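Local coordinates for protein mevalonate diphosphate decarboxylase (Legionella pneumophila, PDB 3LTO) that probably catalyses the ATP-dependent decarboxylation of mevalonate diphosphate to isopentenyl diphosphate, a building block of isoprenoid lipids, at residues H79-R82 against L83-F87; A108-A111 against S112-A116; R211-A214 against N215-L218; T229-Y232 against Q233-H237; D306-V309 against G310-V314. All coordinates share one frame; numbering follows the deposited sequence.

Contact 1 (H79-R82 against L83-F87)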
loop_
_atom_site.group_PDB
_atom_site.type_symbol
_atom_site.label_atom_id
_atom_site.label_comp_id
_atom_site.label_asym_id
_atom_site.label_seq_id
_atom_site.Cartn_x
_atom_site.Cartn_y
_atom_site.Cartn_z
ATOM N N HIS A 79 -5.534 19.936 7.765
ATOM C CA HIS A 79 -5.983 18.556 7.877
ATOM C C HIS A 79 -7.488 18.501 8.090
ATOM O O HIS A 79 -8.152 17.592 7.594
ATOM C CB HIS A 79 -5.266 17.827 9.019
ATOM C CG HIS A 79 -5.567 16.362 9.071
ATOM N ND1 HIS A 79 -5.261 15.505 8.036
ATOM C CD2 HIS A 79 -6.175 15.608 10.016
ATOM C CE1 HIS A 79 -5.670 14.286 8.340
ATOM N NE2 HIS A 79 -6.229 14.320 9.536
ATOM N N LEU A 80 -8.034 19.467 8.824
ATOM C CA LEU A 80 -9.472 19.477 9.040
ATOM C C LEU A 80 -10.140 19.783 7.705
ATOM O O LEU A 80 -11.103 19.120 7.326
ATOM C CB LEU A 80 -9.888 20.525 10.082
ATOM C CG LEU A 80 -11.410 20.622 10.297
ATOM C CD1 LEU A 80 -11.944 19.225 10.615
ATOM C CD2 LEU A 80 -11.762 21.605 11.430
ATOM N N VAL A 81 -9.619 20.778 6.992
ATOM C CA VAL A 81 -10.166 21.161 5.689
ATOM C C VAL A 81 -10.175 19.930 4.795
ATOM O O VAL A 81 -11.169 19.617 4.135
ATOM C CB VAL A 81 -9.304 22.265 5.023
ATOM C CG1 VAL A 81 -9.733 22.479 3.573
ATOM C CG2 VAL A 81 -9.432 23.572 5.812
ATOM N N ARG A 82 -9.048 19.229 4.800
ATOM C CA ARG A 82 -8.881 18.018 4.014
ATOM C C ARG A 82 -9.987 17.032 4.370
ATOM O O ARG A 82 -10.604 16.431 3.489
ATOM C CB ARG A 82 -7.500 17.402 4.303
ATOM C CG ARG A 82 -7.284 15.994 3.752
ATOM C CD ARG A 82 -5.865 15.481 4.050
ATOM N NE ARG A 82 -4.859 16.406 3.539
ATOM C CZ ARG A 82 -3.989 17.075 4.292
ATOM N NH1 ARG A 82 -3.977 16.919 5.612
ATOM N NH2 ARG A 82 -3.156 17.937 3.723
ATOM N N LEU A 83 -10.240 16.873 5.662
ATOM C CA LEU A 83 -11.268 15.940 6.109
ATOM C C LEU A 83 -12.665 16.408 5.712
ATOM O O LEU A 83 -13.500 15.605 5.307
ATOM C CB LEU A 83 -11.171 15.728 7.629
ATOM C CG LEU A 83 -9.843 15.099 8.073
ATOM C CD1 LEU A 83 -9.793 14.979 9.588
ATOM C CD2 LEU A 83 -9.684 13.728 7.430
ATOM N N LYS A 84 -12.911 17.709 5.807
ATOM C CA LYS A 84 -14.215 18.245 5.447
ATOM C C LYS A 84 -14.489 18.053 3.961
ATOM O O LYS A 84 -15.614 17.746 3.557
ATOM C CB LYS A 84 -14.302 19.729 5.804
ATOM C CG LYS A 84 -14.279 19.999 7.293
ATOM C CD LYS A 84 -14.559 21.463 7.593
ATOM C CE LYS A 84 -13.500 22.381 6.993
ATOM N NZ LYS A 84 -13.740 23.788 7.412
ATOM N N GLU A 85 -13.457 18.230 3.146
ATOM C CA GLU A 85 -13.614 18.058 1.709
ATOM C C GLU A 85 -13.870 16.588 1.388
ATOM O O GLU A 85 -14.634 16.271 0.480
ATOM C CB GLU A 85 -12.366 18.566 0.980
ATOM C CG GLU A 85 -12.045 20.008 1.335
ATOM C CD GLU A 85 -10.795 20.530 0.663
ATOM O OE1 GLU A 85 -9.809 19.768 0.537
ATOM O OE2 GLU A 85 -10.801 21.715 0.277
ATOM N N TYR A 86 -13.243 15.690 2.141
ATOM C CA TYR A 86 -13.438 14.260 1.915
ATOM C C TYR A 86 -14.921 13.915 2.100
ATOM O O TYR A 86 -15.469 13.090 1.374
ATOM C CB TYR A 86 -12.584 13.448 2.896
ATOM C CG TYR A 86 -12.826 11.951 2.850
ATOM C CD1 TYR A 86 -12.346 11.173 1.797
ATOM C CD2 TYR A 86 -13.534 11.312 3.868
ATOM C CE1 TYR A 86 -12.564 9.788 1.760
ATOM C CE2 TYR A 86 -13.761 9.933 3.844
ATOM C CZ TYR A 86 -13.272 9.177 2.788
ATOM O OH TYR A 86 -13.489 7.815 2.769
ATOM N N PHE A 87 -15.560 14.552 3.080
ATOM C CA PHE A 87 -16.978 14.323 3.357
ATOM C C PHE A 87 -17.875 15.275 2.570
ATOM O O PHE A 87 -19.097 15.160 2.622
ATOM C CB PHE A 87 -17.261 14.496 4.854
ATOM C CG PHE A 87 -16.868 13.313 5.695
ATOM C CD1 PHE A 87 -17.797 12.316 5.989
ATOM C CD2 PHE A 87 -15.577 13.200 6.203
ATOM C CE1 PHE A 87 -17.446 11.224 6.781
ATOM C CE2 PHE A 87 -15.215 12.118 6.994
ATOM C CZ PHE A 87 -16.151 11.126 7.285
#
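His79 and Leu83, one helical turn apart, make the tight part of this contact. The branch carbon Leu83 CG sits over one face of the imidazole, 4.2 Å from the ring centroid and shifted toward the rim, in a CH-pi contact. Its methyl CD1 comes within 3.6 Å of His79 NE2. The imidazole is turned along the helix because CG lies anti to the backbone nitrogen (chi1 -173°), which brings its face beneath the leucine. Both ring nitrogens are engaged: NE2 with Thr118 on helix 110-129, and ND1 as acceptor from Arg82 NH1 at 3.1 Å, with the guanidinium and imidazole planes each containing the bond. Both partners would oppose rotation of the ring.

Helix 71-87 is the crossover of a beta-alpha-beta unit between strands 54-55 and 93-99, and its buried side presses Leu80 and Leu83 against Ala121 of helix 110-129. Lys84 folds back at its third torsion, its CG 4.1 Å from Leu80 CD1, and its ammonium group forms a salt bridge with Asp53.

Packing is sparser toward solvent. There Glu85 reaches back along the helix to Val81, and its OE2 approaches the methyl CG1 at 3.5 Å, a polar atom against a hydrocarbon. Tyr86 meets the preceding turn chiefly through its backbone, N to Arg82 O at 3.1 Å, while its ring leads away toward Leu142.

Contact 2 (A108-A111 against S112-A116)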
loop_
_atom_site.group_PDB
_atom_site.type_symbol
_atom_site.label_atom_id
_atom_site.label_comp_id
_atom_site.label_asym_id
_atom_site.label_seq_id
_atom_site.Cartn_x
_atom_site.Cartn_y
_atom_site.Cartn_z
ATOM N N ALA A 108 6.555 14.463 21.715
ATOM C CA ALA A 108 5.946 14.735 20.417
ATOM C C ALA A 108 4.441 14.508 20.532
ATOM O O ALA A 108 4.004 13.418 20.887
ATOM C CB ALA A 108 6.542 13.813 19.356
ATOM N N SER A 109 3.657 15.540 20.235
ATOM C CA SER A 109 2.201 15.448 20.327
ATOM C C SER A 109 1.557 15.386 18.955
ATOM O O SER A 109 0.356 15.148 18.836
ATOM C CB SER A 109 1.642 16.667 21.057
ATOM O OG SER A 109 1.731 17.819 20.232
ATOM N N SER A 110 2.361 15.602 17.919
ATOM C CA SER A 110 1.870 15.609 16.548
ATOM C C SER A 110 1.108 14.342 16.156
ATOM O O SER A 110 -0.058 14.403 15.772
ATOM C CB SER A 110 3.045 15.832 15.589
ATOM O OG SER A 110 2.592 16.213 14.305
ATOM N N ALA A 111 1.772 13.197 16.253
ATOM C CA ALA A 111 1.169 11.920 15.893
ATOM C C ALA A 111 -0.209 11.674 16.511
ATOM O O ALA A 111 -1.168 11.398 15.795
ATOM C CB ALA A 111 2.107 10.784 16.265
ATOM N N SER A 112 -0.309 11.756 17.835
ATOM C CA SER A 112 -1.587 11.522 18.498
ATOM C C SER A 112 -2.577 12.655 18.241
ATOM O O SER A 112 -3.783 12.423 18.178
ATOM C CB SER A 112 -1.389 11.315 20.007
ATOM O OG SER A 112 -0.692 12.396 20.601
ATOM N N SER A 113 -2.081 13.875 18.082
ATOM C CA SER A 113 -2.972 15.001 17.821
ATOM C C SER A 113 -3.721 14.814 16.507
ATOM O O SER A 113 -4.943 14.939 16.462
ATOM C CB SER A 113 -2.190 16.311 17.767
ATOM O OG SER A 113 -1.630 16.611 19.032
ATOM N N PHE A 114 -2.981 14.523 15.439
ATOM C CA PHE A 114 -3.593 14.334 14.131
ATOM C C PHE A 114 -4.530 13.127 14.115
ATOM O O PHE A 114 -5.581 13.167 13.473
ATOM C CB PHE A 114 -2.517 14.211 13.036
ATOM C CG PHE A 114 -1.936 15.543 12.605
ATOM C CD1 PHE A 114 -0.879 16.120 13.298
ATOM C CD2 PHE A 114 -2.486 16.239 11.528
ATOM C CE1 PHE A 114 -0.382 17.369 12.931
ATOM C CE2 PHE A 114 -1.996 17.490 11.153
ATOM C CZ PHE A 114 -0.942 18.058 11.856
ATOM N N ALA A 115 -4.166 12.063 14.827
ATOM C CA ALA A 115 -5.034 10.883 14.884
ATOM C C ALA A 115 -6.357 11.264 15.557
ATOM O O ALA A 115 -7.432 10.902 15.069
ATOM C CB ALA A 115 -4.361 9.750 15.655
ATOM N N ALA A 116 -6.267 11.999 16.668
ATOM C CA ALA A 116 -7.452 12.457 17.410
ATOM C C ALA A 116 -8.322 13.350 16.522
ATOM O O ALA A 116 -9.537 13.196 16.478
ATOM C CB ALA A 116 -7.032 13.233 18.661
HETATM O O HOH W 1 2.049 12.157 19.841
#
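Ser109 O takes two donors from Ser113: the backbone nitrogen at 2.9 Å and the hydroxyl OG, modelled very close at 2.5 Å. The hydroxyl swings back to the carbonyl because OG lies anti to the Ser113 carbonyl carbon, beside its own backbone nitrogen (chi1 -65°). Its exact placement is doubtful at that distance, and the backbone bond is the sound one. One residue on, Phe114 N meets Ser110 O at 2.9 Å in an almost straight bond (175°). The phenyl ring of Phe114 lies beside the same turn. Ser110 O approaches its edge, near the ring plane and 3.1 Å from CD1, while Ser110 OG stands 3.5 Å from CE1.

A water forms the next link. It donates to Ala108 O at 2.6 Å and accepts from Ser112 N at 3.1 Å, bridging the incoming loop to the first turn of helix 110-129. Farther out, Ser41 OG bonds to Ser112 OG and more weakly to Ser113 OG, tying this turn to strand 31-47. Phe114 is wedged edge-to-face against Phe76 of helix 71-87, and Ala115 rests on Ala7 of strand 2-12.

The serine-rich sequence probably corresponds to the phosphate-binding loop motif of GHMP kinases, whose loop and following helix start cradle nucleotide phosphates in relatives. Backbone N-H groups at a helix start, with hydroxyls and bound water around them, would favour an anion, consistent with a phosphate-binding role here.

Contact 3 (R211-A214 against N215-L218)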
loop_
_atom_site.group_PDB
_atom_site.type_symbol
_atom_site.label_atom_id
_atom_site.label_comp_id
_atom_site.label_asym_id
_atom_site.label_seq_id
_atom_site.Cartn_x
_atom_site.Cartn_y
_atom_site.Cartn_z
ATOM N N ARG A 211 19.253 0.414 5.318
ATOM C CA ARG A 211 19.621 0.023 6.675
ATOM C C ARG A 211 18.383 -0.222 7.547
ATOM O O ARG A 211 18.344 -1.174 8.335
ATOM C CB ARG A 211 20.504 1.099 7.322
ATOM C CG ARG A 211 21.868 1.270 6.662
ATOM C CD ARG A 211 22.815 2.081 7.545
ATOM N NE ARG A 211 22.372 3.463 7.721
ATOM C CZ ARG A 211 22.430 4.399 6.779
ATOM N NH1 ARG A 211 22.914 4.102 5.585
ATOM N NH2 ARG A 211 22.016 5.636 7.034
ATOM N N ALA A 212 17.376 0.637 7.402
ATOM C CA ALA A 212 16.141 0.517 8.173
ATOM C C ALA A 212 15.432 -0.804 7.886
ATOM O O ALA A 212 14.895 -1.443 8.796
ATOM C CB ALA A 212 15.207 1.684 7.856
ATOM N N GLU A 213 15.412 -1.202 6.616
ATOM C CA GLU A 213 14.766 -2.451 6.225
ATOM C C GLU A 213 15.569 -3.619 6.777
ATOM O O GLU A 213 15.002 -4.595 7.268
ATOM C CB GLU A 213 14.672 -2.560 4.699
ATOM C CG GLU A 213 13.632 -1.650 4.045
ATOM C CD GLU A 213 12.200 -1.972 4.472
ATOM O OE1 GLU A 213 11.904 -3.157 4.733
ATOM O OE2 GLU A 213 11.366 -1.044 4.527
ATOM N N ALA A 214 16.894 -3.509 6.698
ATOM C CA ALA A 214 17.772 -4.559 7.201
ATOM C C ALA A 214 17.603 -4.692 8.716
ATOM O O ALA A 214 17.650 -5.796 9.257
ATOM C CB ALA A 214 19.236 -4.240 6.858
ATOM N N ASN A 215 17.412 -3.567 9.398
ATOM C CA ASN A 215 17.231 -3.593 10.844
ATOM C C ASN A 215 15.868 -4.147 11.216
ATOM O O ASN A 215 15.720 -4.810 12.243
ATOM C CB ASN A 215 17.385 -2.194 11.439
ATOM C CG ASN A 215 18.798 -1.675 11.332
ATOM O OD1 ASN A 215 19.756 -2.448 11.375
ATOM N ND2 ASN A 215 18.942 -0.359 11.213
ATOM N N LEU A 216 14.874 -3.868 10.378
ATOM C CA LEU A 216 13.516 -4.343 10.609
ATOM C C LEU A 216 13.462 -5.865 10.534
ATOM O O LEU A 216 12.808 -6.515 11.349
ATOM C CB LEU A 216 12.565 -3.743 9.574
ATOM C CG LEU A 216 11.109 -4.224 9.604
ATOM C CD1 LEU A 216 10.517 -4.062 11.012
ATOM C CD2 LEU A 216 10.295 -3.426 8.574
ATOM N N LYS A 217 14.148 -6.426 9.546
ATOM C CA LYS A 217 14.184 -7.872 9.379
ATOM C C LYS A 217 14.828 -8.499 10.607
ATOM O O LYS A 217 14.352 -9.512 11.113
ATOM C CB LYS A 217 14.986 -8.260 8.129
ATOM C CG LYS A 217 15.283 -9.757 8.048
ATOM C CD LYS A 217 16.291 -10.092 6.951
ATOM C CE LYS A 217 15.629 -10.210 5.591
ATOM N NZ LYS A 217 14.730 -11.401 5.505
ATOM N N LEU A 218 15.907 -7.891 11.094
ATOM C CA LEU A 218 16.595 -8.414 12.273
ATOM C C LEU A 218 15.728 -8.274 13.522
ATOM O O LEU A 218 15.608 -9.205 14.322
ATOM C CB LEU A 218 17.929 -7.685 12.481
ATOM C CG LEU A 218 19.011 -7.926 11.421
ATOM C CD1 LEU A 218 20.211 -7.034 11.693
ATOM C CD2 LEU A 218 19.423 -9.389 11.441
#
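Asn215 sits one turn beyond Arg211 in helix 208-224, the first arm of an alpha-alpha hairpin whose second arm, helix 228-247, runs antiparallel in the C-terminal domain. Its side chain bends back over the Arg211 carbonyl from the start: CB is 3.4 Å from Arg211 O and CG is 3.1 Å from the same oxygen. With CG anti to the carbonyl carbon (chi1 -68°), the amide folds toward the preceding turn. OD1 stays 3.6 Å from Arg211 O. At the tip, ND2 comes near that oxygen too, but the angle is poor for a hydrogen bond; the amide instead donates to Glu238 on the second arm. The Arg211 carbonyl is engaged by the backbone, through Asn215 N at 2.8 Å.

Arg211 bonds through NH1 to Thr207 OG1, just before the helix, and crosses to the second arm, where its NE forms a salt bridge with Asp241. On another side of the helix, Glu213 and Leu216 lie next to each other and point the same way. Glu213 bends at its second torsion, and its carboxylate bonds to Ser30 N through OE2. The other oxygen, OE1, makes a weak hydrogen bond to Asn311 ND2 of the second subunit and lies 4.2 Å from Leu216 CD2.

Contact 4 (T229-Y232 against Q233-H237)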
loop_
_atom_site.group_PDB
_atom_site.type_symbol
_atom_site.label_atom_id
_atom_site.label_comp_id
_atom_site.label_asym_id
_atom_site.label_seq_id
_atom_site.Cartn_x
_atom_site.Cartn_y
_atom_site.Cartn_z
ATOM N N THR A 229 17.771 -8.900 24.168
ATOM C CA THR A 229 19.104 -8.336 24.029
ATOM C C THR A 229 19.317 -7.831 22.595
ATOM O O THR A 229 19.908 -6.761 22.386
ATOM C CB THR A 229 20.191 -9.392 24.379
ATOM O OG1 THR A 229 20.007 -9.844 25.727
ATOM C CG2 THR A 229 21.574 -8.793 24.257
ATOM N N SER A 230 18.839 -8.591 21.610
ATOM C CA SER A 230 18.979 -8.182 20.211
ATOM C C SER A 230 18.042 -7.023 19.861
ATOM O O SER A 230 18.378 -6.180 19.023
ATOM C CB SER A 230 18.707 -9.351 19.262
ATOM O OG SER A 230 19.818 -10.224 19.199
ATOM N N ILE A 231 16.865 -6.991 20.483
ATOM C CA ILE A 231 15.915 -5.909 20.238
ATOM C C ILE A 231 16.611 -4.627 20.712
ATOM O O ILE A 231 16.644 -3.617 19.998
ATOM C CB ILE A 231 14.587 -6.132 21.019
ATOM C CG1 ILE A 231 13.877 -7.370 20.466
ATOM C CG2 ILE A 231 13.675 -4.904 20.897
ATOM C CD1 ILE A 231 12.566 -7.707 21.146
ATOM N N TYR A 232 17.188 -4.692 21.907
ATOM C CA TYR A 232 17.915 -3.556 22.476
ATOM C C TYR A 232 19.008 -3.054 21.520
ATOM O O TYR A 232 19.020 -1.884 21.149
ATOM C CB TYR A 232 18.535 -3.972 23.812
ATOM C CG TYR A 232 19.749 -3.178 24.253
ATOM C CD1 TYR A 232 19.658 -1.819 24.549
ATOM C CD2 TYR A 232 20.983 -3.805 24.421
ATOM C CE1 TYR A 232 20.759 -1.106 25.001
ATOM C CE2 TYR A 232 22.099 -3.100 24.876
ATOM C CZ TYR A 232 21.979 -1.752 25.165
ATOM O OH TYR A 232 23.072 -1.059 25.639
ATOM N N GLN A 233 19.906 -3.948 21.114
ATOM C CA GLN A 233 21.009 -3.596 20.224
ATOM C C GLN A 233 20.552 -3.031 18.881
ATOM O O GLN A 233 21.059 -2.007 18.420
ATOM C CB GLN A 233 21.900 -4.821 20.005
ATOM C CG GLN A 233 22.362 -5.454 21.312
ATOM C CD GLN A 233 23.181 -6.715 21.112
ATOM O OE1 GLN A 233 22.816 -7.587 20.325
ATOM N NE2 GLN A 233 24.286 -6.824 21.841
ATOM N N ILE A 234 19.595 -3.696 18.252
ATOM C CA ILE A 234 19.079 -3.231 16.974
ATOM C C ILE A 234 18.458 -1.840 17.119
ATOM O O ILE A 234 18.769 -0.933 16.348
ATOM C CB ILE A 234 18.016 -4.202 16.420
ATOM C CG1 ILE A 234 18.626 -5.596 16.238
ATOM C CG2 ILE A 234 17.485 -3.691 15.088
ATOM C CD1 ILE A 234 17.599 -6.666 15.948
ATOM N N CYS A 235 17.580 -1.665 18.101
ATOM C CA CYS A 235 16.950 -0.363 18.288
ATOM C C CYS A 235 17.991 0.703 18.586
ATOM O O CYS A 235 17.829 1.866 18.208
ATOM C CB CYS A 235 15.909 -0.424 19.412
ATOM S SG CYS A 235 14.429 -1.392 18.989
ATOM N N TRP A 236 19.058 0.295 19.267
ATOM C CA TRP A 236 20.147 1.199 19.618
ATOM C C TRP A 236 20.793 1.686 18.322
ATOM O O TRP A 236 20.955 2.888 18.094
ATOM C CB TRP A 236 21.163 0.444 20.481
ATOM C CG TRP A 236 22.280 1.262 21.081
ATOM C CD1 TRP A 236 23.532 1.451 20.564
ATOM C CD2 TRP A 236 22.268 1.929 22.353
ATOM N NE1 TRP A 236 24.300 2.184 21.436
ATOM C CE2 TRP A 236 23.549 2.491 22.541
ATOM C CE3 TRP A 236 21.296 2.104 23.349
ATOM C CZ2 TRP A 236 23.888 3.217 23.690
ATOM C CZ3 TRP A 236 21.632 2.825 24.493
ATOM C CH2 TRP A 236 22.920 3.372 24.653
ATOM N N HIS A 237 21.149 0.731 17.469
ATOM C CA HIS A 237 21.772 1.035 16.190
ATOM C C HIS A 237 20.851 1.901 15.340
ATOM O O HIS A 237 21.297 2.851 14.698
ATOM C CB HIS A 237 22.109 -0.270 15.456
ATOM C CG HIS A 237 23.175 -1.080 16.128
ATOM N ND1 HIS A 237 23.357 -2.424 15.882
ATOM C CD2 HIS A 237 24.121 -0.732 17.033
ATOM C CE1 HIS A 237 24.366 -2.870 16.610
ATOM N NE2 HIS A 237 24.847 -1.862 17.317
#
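Ile231 O receives Cys235 N at 2.9 Å in a nearly straight bond (168°), fixing a turn of helix 228-247 around which the side chains sort by environment. The same two residues also meet through their side chains, Ile231 CG2 lying 4.1 Å from Cys235 SG. This apolar strip faces inward: Ile231 packs on Ala222 and Phe223 of helix 208-224, and both residues touch Val279 of strand 279-281.

Tyr232 and Trp236 form a second strip. The side chains lie next to each other and point the same way, while the ring planes are inclined by 58° in an oblique pair, the phenol and six-membered indole centroids 5.5 Å apart. Tyr232 CE1 makes the closest approach, 3.6 Å from Trp236 CE3, and the phenol oxygen lies over one face of the indole. Both side chains leave the helix with CG anti to the backbone nitrogen, which lets rings four residues apart run together. Neighbours hold them from outside: Trp271 stacks on Tyr232, and Phe239 meets Trp236 edge-to-face.

Gln233, on the exposed side, stretches beyond CG and lies alongside Thr229, its CD 4.1 Å from Thr229 CG2. It crosses the side chain of Tyr232 at about a right angle, with amide and ring planes only 24° apart. Near the helix start Ser230 OG bonds to Asp227.

One helix thus packs at once on helices 208-224 and 258-274 and on the strand 279-281 of a four-stranded antiparallel sheet, the helix-on-sheet layering of the GHMP kinase C-terminal domain.

Contact 5 (D306-V309 against G310-V314)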
loop_
_atom_site.group_PDB
_atom_site.type_symbol
_atom_site.label_atom_id
_atom_site.label_comp_id
_atom_site.label_asym_id
_atom_site.label_seq_id
_atom_site.Cartn_x
_atom_site.Cartn_y
_atom_site.Cartn_z
ATOM N N ASP A 306 19.179 3.815 41.066
ATOM C CA ASP A 306 20.630 3.898 41.002
ATOM C C ASP A 306 21.256 4.842 39.975
ATOM O O ASP A 306 22.413 5.234 40.137
ATOM C CB ASP A 306 21.240 2.497 40.820
ATOM C CG ASP A 306 20.928 1.563 41.976
ATOM O OD1 ASP A 306 20.626 2.049 43.085
ATOM O OD2 ASP A 306 20.996 0.332 41.780
ATOM N N HIS A 307 20.526 5.221 38.930
ATOM C CA HIS A 307 21.130 6.097 37.929
ATOM C C HIS A 307 20.325 7.281 37.395
ATOM O O HIS A 307 20.886 8.149 36.734
ATOM C CB HIS A 307 21.624 5.267 36.738
ATOM C CG HIS A 307 22.592 4.189 37.109
ATOM N ND1 HIS A 307 22.196 2.902 37.402
ATOM C CD2 HIS A 307 23.940 4.205 37.243
ATOM C CE1 HIS A 307 23.256 2.171 37.697
ATOM N NE2 HIS A 307 24.327 2.938 37.608
ATOM N N LEU A 308 19.028 7.332 37.672
ATOM C CA LEU A 308 18.195 8.432 37.175
ATOM C C LEU A 308 17.863 9.484 38.225
ATOM O O LEU A 308 18.002 10.684 37.985
ATOM C CB LEU A 308 16.903 7.873 36.583
ATOM C CG LEU A 308 16.822 7.677 35.067
ATOM C CD1 LEU A 308 18.202 7.493 34.465
ATOM C CD2 LEU A 308 15.924 6.487 34.776
ATOM N N VAL A 309 17.413 9.027 39.386
ATOM C CA VAL A 309 17.061 9.922 40.477
ATOM C C VAL A 309 18.219 10.853 40.824
ATOM O O VAL A 309 19.361 10.410 40.985
ATOM C CB VAL A 309 16.679 9.123 41.725
ATOM C CG1 VAL A 309 16.490 10.053 42.899
ATOM C CG2 VAL A 309 15.416 8.323 41.450
ATOM N N GLY A 310 17.918 12.143 40.925
ATOM C CA GLY A 310 18.942 13.114 41.262
ATOM C C GLY A 310 19.796 13.564 40.092
ATOM O O GLY A 310 20.602 14.484 40.232
ATOM N N ASN A 311 19.618 12.931 38.936
ATOM C CA ASN A 311 20.401 13.286 37.756
ATOM C C ASN A 311 19.572 13.765 36.577
ATOM O O ASN A 311 19.947 14.720 35.895
ATOM C CB ASN A 311 21.241 12.095 37.321
ATOM C CG ASN A 311 22.083 11.558 38.441
ATOM O OD1 ASN A 311 22.732 12.323 39.161
ATOM N ND2 ASN A 311 22.090 10.237 38.599
ATOM N N TYR A 312 18.453 13.093 36.327
ATOM C CA TYR A 312 17.583 13.463 35.220
ATOM C C TYR A 312 16.137 13.385 35.643
ATOM O O TYR A 312 15.781 12.609 36.528
ATOM C CB TYR A 312 17.772 12.517 34.031
ATOM C CG TYR A 312 19.189 12.374 33.533
ATOM C CD1 TYR A 312 20.098 11.543 34.183
ATOM C CD2 TYR A 312 19.622 13.073 32.409
ATOM C CE1 TYR A 312 21.406 11.411 33.727
ATOM C CE2 TYR A 312 20.922 12.951 31.942
ATOM C CZ TYR A 312 21.813 12.119 32.604
ATOM O OH TYR A 312 23.107 12.008 32.139
ATOM N N ASP A 313 15.296 14.197 35.014
ATOM C CA ASP A 313 13.880 14.145 35.320
ATOM C C ASP A 313 13.375 12.954 34.531
ATOM O O ASP A 313 13.857 12.695 33.429
ATOM C CB ASP A 313 13.156 15.416 34.864
ATOM C CG ASP A 313 13.398 16.592 35.790
ATOM O OD1 ASP A 313 13.423 16.389 37.026
ATOM O OD2 ASP A 313 13.549 17.721 35.280
ATOM N N VAL A 314 12.409 12.237 35.092
ATOM C CA VAL A 314 11.849 11.066 34.428
ATOM C C VAL A 314 10.329 11.108 34.395
ATOM O O VAL A 314 9.690 11.501 35.374
ATOM C CB VAL A 314 12.254 9.768 35.148
ATOM C CG1 VAL A 314 11.789 8.568 34.348
ATOM C CG2 VAL A 314 13.754 9.731 35.353
#
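Asn311 turns back on His307 because its CG lies anti to the carbonyl carbon (chi1 -54°), carrying the amide back toward the preceding residues of the chain. ND2 then donates to His307 O at 3.0 Å. The bond is straight at the hydrogen and lies in the amide plane, yet it strikes the carbonyl from well above its plane and not along a lone pair.

Leu308 O has two donors. Tyr312 N lies in the carbonyl plane, 3.0 Å from Leu308 O, and Asn311 N arrives from above that plane, 2.9 Å from the same Leu308 O. The second of these closes a type II beta turn over residues 308 to 311, in which Val309 has an extended psi and Gly310 a positive phi (82°). Gly310, with no side chain, fits the positive-phi position of the turn. With the turn made, the chain reverses away from the helix.

Beneath it, Leu308 and Val314 meet at about a right angle. The methyl Val314 CG2 is the touching branch, 3.7 Å from Leu308 CG and 3.9 Å from Leu308 CD2. The Leu308 side chain also packs on Ile263 of helix 258-274 and Ile181 of strand 177-182. Tyr312 lays its ring near the same residues, and its hydroxyl bonds to Asn259 O.

The polar turn is on the surface, and its hydrophobic underside seats the chain on the domain. It is a helix-to-strand connection, delivering the short, weakly bonded strand 313-314 to the edge of the antiparallel sheet, where the backbone of Asp313 pairs with Val182.

Overall arrangement
The five contacts illustrate how helical and connecting turns take on the chemistry of their surroundings. Contacts 1 to 4 are partly buried; contact 5 is at the surface. Contacts 1 and 2, in the N-terminal domain, touch through His79 and Phe114. Contact 2, about 8 Å from the chain's centre, trades in hydroxyls, a water and backbone bonds, while contact 1, about 23 Å out, relies on packing and an in-plane hydrogen bond between imidazole and guanidinium. Contacts 3 and 4 sit on two arms of one helical hairpin: the first uses charged and amide groups, the second rings and aliphatics. Contact 5 joins helix to strand and touches none of the others within its own subunit, though contact 3 meets the same turn of the second subunit.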